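Local coordinates for protein laccase (PDB 3SQR) that is a copper-dependent fungal laccase that oxidises phenolic substrates such as hydroquinones with molecular oxygen, and probably helps degrade lignin and detoxify its products, at residues S77-D82 / R86-F91; F211-T216 / A221-E226. All coordinates share one frame; numbering follows the deposited sequence.

Interaction 1 of 2, residues S77-D82 / R86-F91; sequences STITPD and RSAMTF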
ATOM      1  N   SER A  77       0.604 -21.008  -6.649  1.00 24.19           N
ATOM      2  CA  SER A  77      -0.555 -21.232  -7.456  1.00 24.12           C
ATOM      3  C   SER A  77      -0.319 -21.093  -8.942  1.00 24.07           C
ATOM      4  O   SER A  77       0.757 -20.676  -9.413  1.00 25.11           O
ATOM      5  CB  SER A  77      -1.583 -20.163  -7.028  1.00 23.27           C
ATOM      6  OG  SER A  77      -1.741 -20.092  -5.615  1.00 22.97           O
ATOM      7  N   THR A  78      -1.363 -21.388  -9.719  1.00 24.83           N
ATOM      8  CA  THR A  78      -1.404 -21.175 -11.120  1.00 25.05           C
ATOM      9  C   THR A  78      -2.706 -20.457 -11.371  1.00 25.91           C
ATOM     10  O   THR A  78      -3.726 -20.886 -10.891  1.00 26.42           O
ATOM     11  CB  THR A  78      -1.323 -22.505 -11.896  1.00 24.42           C
ATOM     12  OG1 THR A  78      -0.140 -23.165 -11.442  1.00 25.58           O
ATOM     13  CG2 THR A  78      -1.340 -22.255 -13.358  1.00 26.11           C
ATOM     14  N   ILE A  79      -2.632 -19.327 -12.051  1.00 25.20           N
ATOM     15  CA  ILE A  79      -3.823 -18.586 -12.413  1.00 24.36           C
ATOM     16  C   ILE A  79      -3.779 -18.064 -13.854  1.00 25.50           C
ATOM     17  O   ILE A  79      -2.708 -17.945 -14.465  1.00 24.54           O
ATOM     18  CB  ILE A  79      -4.023 -17.462 -11.397  1.00 25.60           C
ATOM     19  CG1 ILE A  79      -2.799 -16.564 -11.360  1.00 24.21           C
ATOM     20  CG2 ILE A  79      -4.294 -18.008  -9.990  1.00 23.41           C
ATOM     21  CD1 ILE A  79      -3.185 -15.162 -10.720  1.00 23.70           C
ATOM     22  N   THR A  80      -4.950 -17.708 -14.349  1.00 24.02           N
ATOM     23  CA  THR A  80      -5.114 -17.120 -15.639  1.00 25.25           C
ATOM     24  C   THR A  80      -5.993 -15.901 -15.550  1.00 24.97           C
ATOM     25  O   THR A  80      -7.162 -15.932 -15.914  1.00 25.80           O
ATOM     26  CB  THR A  80      -5.734 -18.140 -16.642  1.00 26.53           C
ATOM     27  OG1 THR A  80      -5.011 -19.347 -16.543  1.00 27.12           O
ATOM     28  CG2 THR A  80      -5.672 -17.595 -18.053  1.00 27.39           C
ATOM     29  N   PRO A  81      -5.397 -14.739 -15.175  1.00 23.75           N
ATOM     30  CA  PRO A  81      -6.213 -13.546 -14.887  1.00 24.19           C
ATOM     31  C   PRO A  81      -6.593 -12.783 -16.101  1.00 23.03           C
ATOM     32  O   PRO A  81      -7.573 -12.050 -16.075  1.00 26.03           O
ATOM     33  CB  PRO A  81      -5.300 -12.706 -13.989  1.00 23.44           C
ATOM     34  CG  PRO A  81      -3.903 -13.223 -14.307  1.00 25.12           C
ATOM     35  CD  PRO A  81      -4.043 -14.643 -14.605  1.00 25.47           C
ATOM     36  N   ASP A  82      -5.801 -12.961 -17.175  1.00 24.71           N
ATOM     37  CA  ASP A  82      -5.905 -12.164 -18.400  1.00 24.91           C
ATOM     38  C   ASP A  82      -5.724 -12.999 -19.656  1.00 26.01           C
ATOM     39  O   ASP A  82      -5.328 -12.460 -20.680  1.00 27.54           O
ATOM     40  CB  ASP A  82      -4.880 -11.014 -18.420  1.00 23.74           C
ATOM     41  CG  ASP A  82      -3.458 -11.505 -18.420  1.00 23.63           C
ATOM     42  OD1 ASP A  82      -3.235 -12.708 -18.254  1.00 23.09           O
ATOM     43  OD2 ASP A  82      -2.502 -10.720 -18.524  1.00 27.83           O
ATOM     44  N   ARG A  86      -0.052 -18.429 -15.659  1.00 25.48           N
ATOM     45  CA  ARG A  86       1.237 -18.286 -14.977  1.00 25.52           C
ATOM     46  C   ARG A  86       1.180 -18.618 -13.545  1.00 25.75           C
ATOM     47  O   ARG A  86       0.093 -18.742 -12.968  1.00 25.67           O
ATOM     48  CB  ARG A  86       1.768 -16.838 -15.161  1.00 25.05           C
ATOM     49  CG  ARG A  86       0.779 -15.746 -14.806  1.00 23.59           C
ATOM     50  CD  ARG A  86       1.538 -14.465 -14.371  1.00 25.50           C
ATOM     51  NE  ARG A  86       2.250 -14.668 -13.127  1.00 26.45           N
ATOM     52  CZ  ARG A  86       2.855 -13.718 -12.408  1.00 27.32           C
ATOM     53  NH1 ARG A  86       2.847 -12.455 -12.815  1.00 27.03           N
ATOM     54  NH2 ARG A  86       3.478 -14.052 -11.294  1.00 27.06           N
ATOM     55  N   SER A  87       2.369 -18.720 -12.940  1.00 24.98           N
ATOM     56  CA  SER A  87       2.481 -18.968 -11.540  1.00 25.64           C
ATOM     57  C   SER A  87       2.003 -17.707 -10.797  1.00 24.93           C
ATOM     58  O   SER A  87       2.043 -16.586 -11.308  1.00 27.15           O
ATOM     59  CB  SER A  87       3.912 -19.250 -11.131  1.00 26.59           C
ATOM     60  OG  SER A  87       4.750 -18.084 -11.303  1.00 27.61           O
ATOM     61  N   ALA A  88       1.623 -17.943  -9.567  1.00 24.54           N
ATOM     62  CA  ALA A  88       1.391 -16.845  -8.625  1.00 25.68           C
ATOM     63  C   ALA A  88       1.657 -17.283  -7.225  1.00 25.37           C
ATOM     64  O   ALA A  88       1.679 -18.460  -6.898  1.00 27.23           O
ATOM     65  CB  ALA A  88      -0.041 -16.274  -8.769  1.00 23.97           C
ATOM     66  N   MET A  89       1.880 -16.309  -6.363  1.00 23.80           N
ATOM     67  CA  MET A  89       1.910 -16.488  -4.951  1.00 23.22           C
ATOM     68  C   MET A  89       0.719 -15.777  -4.374  1.00 23.35           C
ATOM     69  O   MET A  89       0.577 -14.547  -4.529  1.00 22.82           O
ATOM     70  CB  MET A  89       3.188 -15.928  -4.355  1.00 24.32           C
ATOM     71  CG  MET A  89       4.375 -16.508  -5.008  1.00 25.22           C
ATOM     72  SD  MET A  89       5.909 -16.136  -4.146  1.00 26.37           S
ATOM     73  CE  MET A  89       7.120 -16.871  -5.286  1.00 26.49           C
ATOM     74  N   THR A  90      -0.144 -16.569  -3.748  1.00 22.84           N
ATOM     75  CA  THR A  90      -1.460 -16.114  -3.401  1.00 23.00           C
ATOM     76  C   THR A  90      -1.799 -16.387  -1.948  1.00 22.08           C
ATOM     77  O   THR A  90      -1.294 -17.294  -1.330  1.00 22.40           O
ATOM     78  CB  THR A  90      -2.531 -16.788  -4.272  1.00 23.15           C
ATOM     79  OG1 THR A  90      -2.673 -18.181  -3.960  1.00 23.48           O
ATOM     80  CG2 THR A  90      -2.218 -16.636  -5.749  1.00 23.74           C
ATOM     81  N   PHE A  91      -2.802 -15.664  -1.462  1.00 20.90           N
ATOM     82  CA  PHE A  91      -3.549 -16.075  -0.322  1.00 21.50           C
ATOM     83  C   PHE A  91      -4.712 -16.898  -0.860  1.00 22.44           C
ATOM     84  O   PHE A  91      -5.629 -16.394  -1.565  1.00 21.19           O
ATOM     85  CB  PHE A  91      -4.119 -14.873   0.397  1.00 21.69           C
ATOM     86  CG  PHE A  91      -3.066 -13.958   0.945  1.00 20.83           C
ATOM     87  CD1 PHE A  91      -2.367 -14.349   2.066  1.00 21.27           C
ATOM     88  CD2 PHE A  91      -2.775 -12.748   0.332  1.00 21.03           C
ATOM     89  CE1 PHE A  91      -1.418 -13.530   2.636  1.00 22.23           C
ATOM     90  CE2 PHE A  91      -1.805 -11.897   0.898  1.00 20.79           C
ATOM     91  CZ  PHE A  91      -1.138 -12.304   2.026  1.00 22.29           C
TER
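S77 and T90 meet through their hydroxyls. S77 OG lies 2.7 Å from T90 OG1, in a hydrogen bond in which either could be the donor. T90 CG2 rests against S77 CB at 3.8 Å. On the same face of the sheet, I79 reaches A88. Its CG1 stands between the backbone N and the carbonyl carbon (chi1 58°), which lays CG1 3.8 Å from A88 CB, with CD1 almost as near. V95 and W205 lie against I79 as well, so this side is closely packed.

The end of strand 67-79 and strand 86-91 form a beta hairpin, with 80-82 leading into its turn. S77 pairs with A88, and I79 with R86, as antiparallel hydrogen-bonded pairs, with T78 and S87 as the non-hydrogen-bonded pair between them. Four backbone bonds join the strands. I79 N to R86 O is nearly straight at 2.9 Å. S87 CA adds a CA-H...O contact to S77 O at 3.2 Å. Strand 86-91 is an outermost strand of its four-stranded sheet.

R86 extends from the packed face and bends back at chi3 (-67°). Its NE donates to S87 O at 2.7 Å, and NH2 adds a weak bond to the same oxygen. D177 forms a salt bridge with NH2, A206 O accepts from NH1, and W205 makes a cation-pi contact. S87, D177, A206 and W205 together fix the guanidinium.

The other face is much looser. T78 is exposed, and T78 CG2 comes no closer than 3.8 Å to R86 O. S87 is partly exposed, and its CB is 3.9 Å from S77 O.

Interaction 2 of 2, residues F211-T216 / A221-E226; sequences FEIWDT and APPALE. With NAG (2-acetamido-2-deoxy-beta-D-glucopyranose), chain B; BMA (beta-D-mannopyranose), chain C; NAG (2-acetamido-2-deoxy-beta-D-glucopyranose), chain D.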
ATOM      1  N   PHE A 211      10.116 -12.827  -9.609  1.00 29.00           N
ATOM      2  CA  PHE A 211      11.393 -13.388  -9.139  1.00 28.84           C
ATOM      3  C   PHE A 211      12.286 -13.860 -10.290  1.00 31.41           C
ATOM      4  O   PHE A 211      13.517 -14.006 -10.099  1.00 32.06           O
ATOM      5  CB  PHE A 211      11.226 -14.489  -8.120  1.00 28.72           C
ATOM      6  CG  PHE A 211      10.608 -14.025  -6.845  1.00 27.72           C
ATOM      7  CD1 PHE A 211      11.367 -13.301  -5.947  1.00 30.07           C
ATOM      8  CD2 PHE A 211       9.287 -14.282  -6.571  1.00 26.76           C
ATOM      9  CE1 PHE A 211      10.848 -12.844  -4.791  1.00 29.25           C
ATOM     10  CE2 PHE A 211       8.704 -13.822  -5.394  1.00 25.99           C
ATOM     11  CZ  PHE A 211       9.499 -13.127  -4.479  1.00 30.07           C
ATOM     12  N   GLU A 212      11.695 -14.079 -11.451  1.00 30.95           N
ATOM     13  CA  GLU A 212      12.479 -14.405 -12.655  1.00 33.37           C
ATOM     14  C   GLU A 212      13.137 -13.209 -13.300  1.00 34.21           C
ATOM     15  O   GLU A 212      14.119 -13.347 -14.081  1.00 36.18           O
ATOM     16  CB  GLU A 212      11.587 -15.126 -13.651  1.00 32.95           C
ATOM     17  CG  GLU A 212      11.173 -16.437 -13.021  1.00 39.29           C
ATOM     18  CD  GLU A 212      10.977 -17.573 -13.962  1.00 47.62           C
ATOM     19  OE1 GLU A 212      10.345 -17.357 -15.025  1.00 52.24           O
ATOM     20  OE2 GLU A 212      11.381 -18.705 -13.567  1.00 50.71           O
ATOM     21  N   ILE A 213      12.629 -12.020 -12.998  1.00 33.30           N
ATOM     22  CA  ILE A 213      13.102 -10.831 -13.658  1.00 32.70           C
ATOM     23  C   ILE A 213      13.858  -9.893 -12.724  1.00 32.56           C
ATOM     24  O   ILE A 213      14.319  -8.831 -13.156  1.00 30.85           O
ATOM     25  CB  ILE A 213      11.959 -10.141 -14.405  1.00 33.77           C
ATOM     26  CG1 ILE A 213      10.728 -10.049 -13.564  1.00 34.31           C
ATOM     27  CG2 ILE A 213      11.492 -11.040 -15.593  1.00 33.44           C
ATOM     28  CD1 ILE A 213       9.531  -9.428 -14.267  1.00 33.99           C
ATOM     29  N   TRP A 214      13.978 -10.266 -11.448  1.00 30.37           N
ATOM     30  CA  TRP A 214      14.634  -9.398 -10.477  1.00 30.79           C
ATOM     31  C   TRP A 214      16.109  -9.224 -10.827  1.00 30.50           C
ATOM     32  O   TRP A 214      16.678  -8.137 -10.689  1.00 29.32           O
ATOM     33  CB  TRP A 214      14.490 -10.000  -9.080  1.00 29.69           C
ATOM     34  CG  TRP A 214      15.452  -9.559  -8.047  1.00 29.26           C
ATOM     35  CD1 TRP A 214      16.346 -10.361  -7.405  1.00 30.04           C
ATOM     36  CD2 TRP A 214      15.680  -8.233  -7.538  1.00 27.61           C
ATOM     37  NE1 TRP A 214      17.093  -9.645  -6.547  1.00 30.23           N
ATOM     38  CE2 TRP A 214      16.705  -8.330  -6.587  1.00 28.38           C
ATOM     39  CE3 TRP A 214      15.122  -6.994  -7.780  1.00 24.32           C
ATOM     40  CZ2 TRP A 214      17.186  -7.227  -5.891  1.00 28.23           C
ATOM     41  CZ3 TRP A 214      15.630  -5.895  -7.110  1.00 27.23           C
ATOM     42  CH2 TRP A 214      16.607  -6.033  -6.138  1.00 27.25           C
ATOM     43  N   ASP A 215      16.759 -10.300 -11.265  1.00 31.24           N
ATOM     44  CA  ASP A 215      18.184 -10.139 -11.608  1.00 32.34           C
ATOM     45  C   ASP A 215      18.413  -9.140 -12.747  1.00 32.84           C
ATOM     46  O   ASP A 215      19.384  -8.356 -12.726  1.00 33.40           O
ATOM     47  CB  ASP A 215      18.855 -11.510 -11.862  1.00 33.51           C
ATOM     48  CG  ASP A 215      18.997 -12.309 -10.617  1.00 34.06           C
ATOM     49  OD1 ASP A 215      19.406 -11.755  -9.577  1.00 40.17           O
ATOM     50  OD2 ASP A 215      18.714 -13.526 -10.648  1.00 39.48           O
ATOM     51  N   THR A 216      17.516  -9.096 -13.723  1.00 32.74           N
ATOM     52  CA  THR A 216      17.555  -8.021 -14.733  1.00 34.17           C
ATOM     53  C   THR A 216      17.160  -6.687 -14.099  1.00 33.13           C
ATOM     54  O   THR A 216      17.840  -5.671 -14.286  1.00 31.21           O
ATOM     55  CB  THR A 216      16.632  -8.294 -15.889  1.00 34.05           C
ATOM     56  OG1 THR A 216      16.974  -9.568 -16.444  1.00 39.19           O
ATOM     57  CG2 THR A 216      16.728  -7.186 -16.952  1.00 36.43           C
ATOM     58  N   ALA A 221      16.986  -0.810 -14.103  1.00 31.18           N
ATOM     59  CA  ALA A 221      15.820  -0.367 -14.860  1.00 30.19           C
ATOM     60  C   ALA A 221      14.679  -1.353 -14.577  1.00 30.45           C
ATOM     61  O   ALA A 221      14.828  -2.502 -14.816  1.00 29.98           O
ATOM     62  CB  ALA A 221      16.139  -0.363 -16.321  1.00 30.75           C
ATOM     63  N   PRO A 222      13.533  -0.869 -14.089  1.00 30.45           N
ATOM     64  CA  PRO A 222      12.396  -1.766 -13.951  1.00 30.62           C
ATOM     65  C   PRO A 222      11.971  -2.255 -15.343  1.00 30.50           C
ATOM     66  O   PRO A 222      11.949  -1.485 -16.275  1.00 30.93           O
ATOM     67  CB  PRO A 222      11.320  -0.862 -13.371  1.00 29.10           C
ATOM     68  CG  PRO A 222      12.070   0.107 -12.547  1.00 31.07           C
ATOM     69  CD  PRO A 222      13.210   0.455 -13.544  1.00 31.14           C
ATOM     70  N   PRO A 223      11.699  -3.551 -15.476  1.00 30.19           N
ATOM     71  CA  PRO A 223      11.200  -3.988 -16.782  1.00 30.14           C
ATOM     72  C   PRO A 223       9.792  -3.489 -17.113  1.00 28.58           C
ATOM     73  O   PRO A 223       8.994  -3.279 -16.202  1.00 30.20           O
ATOM     74  CB  PRO A 223      11.169  -5.509 -16.653  1.00 30.92           C
ATOM     75  CG  PRO A 223      11.027  -5.784 -15.219  1.00 32.61           C
ATOM     76  CD  PRO A 223      11.842  -4.655 -14.515  1.00 29.40           C
ATOM     77  N   ALA A 224       9.516  -3.305 -18.399  1.00 28.87           N
ATOM     78  CA  ALA A 224       8.148  -3.147 -18.891  1.00 26.80           C
ATOM     79  C   ALA A 224       7.498  -4.515 -18.727  1.00 28.22           C
ATOM     80  O   ALA A 224       8.022  -5.536 -19.204  1.00 27.01           O
ATOM     81  CB  ALA A 224       8.103  -2.722 -20.339  1.00 27.82           C
ATOM     82  N   LEU A 225       6.414  -4.551 -17.955  1.00 25.75           N
ATOM     83  CA  LEU A 225       5.691  -5.814 -17.762  1.00 25.25           C
ATOM     84  C   LEU A 225       4.688  -5.984 -18.855  1.00 25.45           C
ATOM     85  O   LEU A 225       4.338  -5.054 -19.620  1.00 25.84           O
ATOM     86  CB  LEU A 225       5.037  -5.849 -16.367  1.00 25.38           C
ATOM     87  CG  LEU A 225       6.019  -5.692 -15.215  1.00 23.88           C
ATOM     88  CD1 LEU A 225       5.328  -5.803 -13.882  1.00 22.10           C
ATOM     89  CD2 LEU A 225       7.200  -6.668 -15.313  1.00 27.30           C
ATOM     90  N   GLU A 226       4.169  -7.205 -18.939  1.00 26.20           N
ATOM     91  CA  GLU A 226       3.418  -7.582 -20.144  1.00 26.41           C
ATOM     92  C   GLU A 226       2.024  -7.078 -20.185  1.00 25.99           C
ATOM     93  O   GLU A 226       1.455  -6.878 -21.243  1.00 25.84           O
ATOM     94  CB  GLU A 226       3.403  -9.088 -20.248  1.00 27.68           C
ATOM     95  CG  GLU A 226       4.711  -9.722 -20.664  1.00 26.59           C
ATOM     96  CD  GLU A 226       5.815  -9.745 -19.592  1.00 32.04           C
ATOM     97  OE1 GLU A 226       5.522  -9.693 -18.385  1.00 29.13           O
ATOM     98  OE2 GLU A 226       7.012  -9.741 -19.956  1.00 35.70           O
TER
HETATM   99  C1  NAG B   2      14.122 -17.559  -8.095  1.00 30.29           C
HETATM  100  C2  NAG B   2      13.723 -17.687  -9.540  1.00 30.79           C
HETATM  101  C3  NAG B   2      14.939 -17.894 -10.424  1.00 36.31           C
HETATM  102  C4  NAG B   2      16.055 -16.893 -10.063  1.00 37.18           C
HETATM  103  C5  NAG B   2      16.308 -16.883  -8.579  1.00 35.37           C
HETATM  104  C6  NAG B   2      17.389 -15.907  -8.074  1.00 36.92           C
HETATM  105  C7  NAG B   2      11.542 -18.716  -9.973  1.00 29.88           C
HETATM  106  C8  NAG B   2      10.783 -20.021 -10.100  1.00 31.63           C
HETATM  107  N2  NAG B   2      12.812 -18.821  -9.668  1.00 30.30           N
HETATM  108  O3  NAG B   2      14.498 -17.667 -11.724  1.00 37.28           O
HETATM  109  O4  NAG B   2      17.276 -17.229 -10.716  1.00 39.67           O
HETATM  110  O5  NAG B   2      15.059 -16.536  -7.967  1.00 32.30           O
HETATM  111  O6  NAG B   2      17.047 -14.642  -8.548  1.00 32.29           O
HETATM  112  O7  NAG B   2      11.045 -17.639 -10.171  1.00 32.57           O
HETATM  113  C1  BMA C   3      17.542 -16.282 -11.750  1.00 38.39           C
HETATM  114  C2  BMA C   3      19.021 -16.456 -12.107  1.00 41.88           C
HETATM  115  C3  BMA C   3      19.273 -15.636 -13.356  1.00 44.56           C
HETATM  116  C4  BMA C   3      18.327 -15.918 -14.519  1.00 45.79           C
HETATM  117  C5  BMA C   3      16.825 -15.953 -14.141  1.00 45.65           C
HETATM  118  C6  BMA C   3      15.936 -16.873 -15.011  1.00 47.31           C
HETATM  119  O2  BMA C   3      19.220 -17.842 -12.310  1.00 42.83           O
HETATM  120  O3  BMA C   3      20.633 -15.817 -13.698  1.00 46.69           O
HETATM  121  O4  BMA C   3      18.511 -14.886 -15.452  1.00 45.58           O
HETATM  122  O5  BMA C   3      16.699 -16.538 -12.847  1.00 41.45           O
HETATM  123  O6  BMA C   3      15.826 -16.794 -16.426  1.00 52.73           O
HETATM  124  C1  NAG D   1      11.532 -17.135  -3.417  1.00 25.94           C
HETATM  125  C2  NAG D   1      12.991 -16.852  -3.663  1.00 25.75           C
HETATM  126  C3  NAG D   1      13.407 -16.483  -5.078  1.00 29.27           C
HETATM  127  C4  NAG D   1      12.882 -17.561  -5.990  1.00 29.07           C
HETATM  128  C5  NAG D   1      11.386 -17.826  -5.699  1.00 29.57           C
HETATM  129  C6  NAG D   1      10.862 -19.069  -6.392  1.00 31.91           C
HETATM  130  C7  NAG D   1      13.839 -16.218  -1.427  1.00 26.66           C
HETATM  131  C8  NAG D   1      14.412 -15.046  -0.671  1.00 28.41           C
HETATM  132  N2  NAG D   1      13.543 -15.925  -2.704  1.00 29.79           N
HETATM  133  O3  NAG D   1      14.819 -16.352  -5.094  1.00 30.85           O
HETATM  134  O4  NAG D   1      12.964 -17.211  -7.338  1.00 27.90           O
HETATM  135  O5  NAG D   1      11.121 -18.079  -4.345  1.00 28.31           O
HETATM  136  O6  NAG D   1       9.467 -18.948  -6.539  1.00 30.49           O
HETATM  137  O7  NAG D   1      13.712 -17.306  -0.872  1.00 30.68           O
HETATM  138  O   HOH W   1      17.739  -3.297 -15.544  1.00 38.55           O
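I213 meets P223 and L225 through a single methyl group. I213 CD1 lies 3.8 Å from L225 CD2 and 4.1 Å from P223 CG. The contact joins the short helix 210-217 to the irregular connection that leads into strand 227-230. That strand edges a six-stranded sheet of the second of the three cupredoxin domains expected of a laccase. I213 CG1 is placed between the backbone N and the carbonyl carbon (chi1 46°), and the chain then extends (chi2 -177°), which carries CD1 out to the loop. The isoleucine runs at a slant to both partners. L225 is buried and sends CD2 back to the helix, while the ring of P223 presents CG.

At the other end a water joins the two backbones. It donates to T216 O at 2.7 Å and accepts from A221 N at 3.0 Å. This end is exposed.

Further out, W530 of helix 529-533 touches W214, P222 and P223, so it bridges helix and loop. W214 NE1 also donates to D576 O. L225 is tied by its backbone to N338, and E226 OE1 accepts from H207 N. The side chain of A221 is about 9 Å from that of H531, a ligand of the type 1 copper.

Sugars of a glycan attached to the protein lie along the helix. F211 CB is 3.3 Å from O4 of the chain D N-acetylglucosamine, whose C3 meets the phenyl ring obliquely. E212 CG approaches O7 of the chain B N-acetylglucosamine. O6 of that chain B sugar comes to the edge of the W214 indole, near its plane, and donates a 2.9 Å hydrogen bond to D215 OD2.

Interaction 1 closes along the chain before interaction 2 opens, and their centres are about 17 Å apart. They belong to the first and second of the three cupredoxin domains expected of a laccase. The hairpin of interaction 1 edges a four-stranded sheet, while interaction 2 leads into strand 227-230 of a six-stranded one. They touch directly where M89 CE packs 3.4 Å from F211 CE2. D82 from interaction 1 also bonds to H207 and N227, close to E226 of interaction 2. These contacts join the first domain to the second. M89, F211, E212 and D215 all border one attached glycan, which lies over that junction.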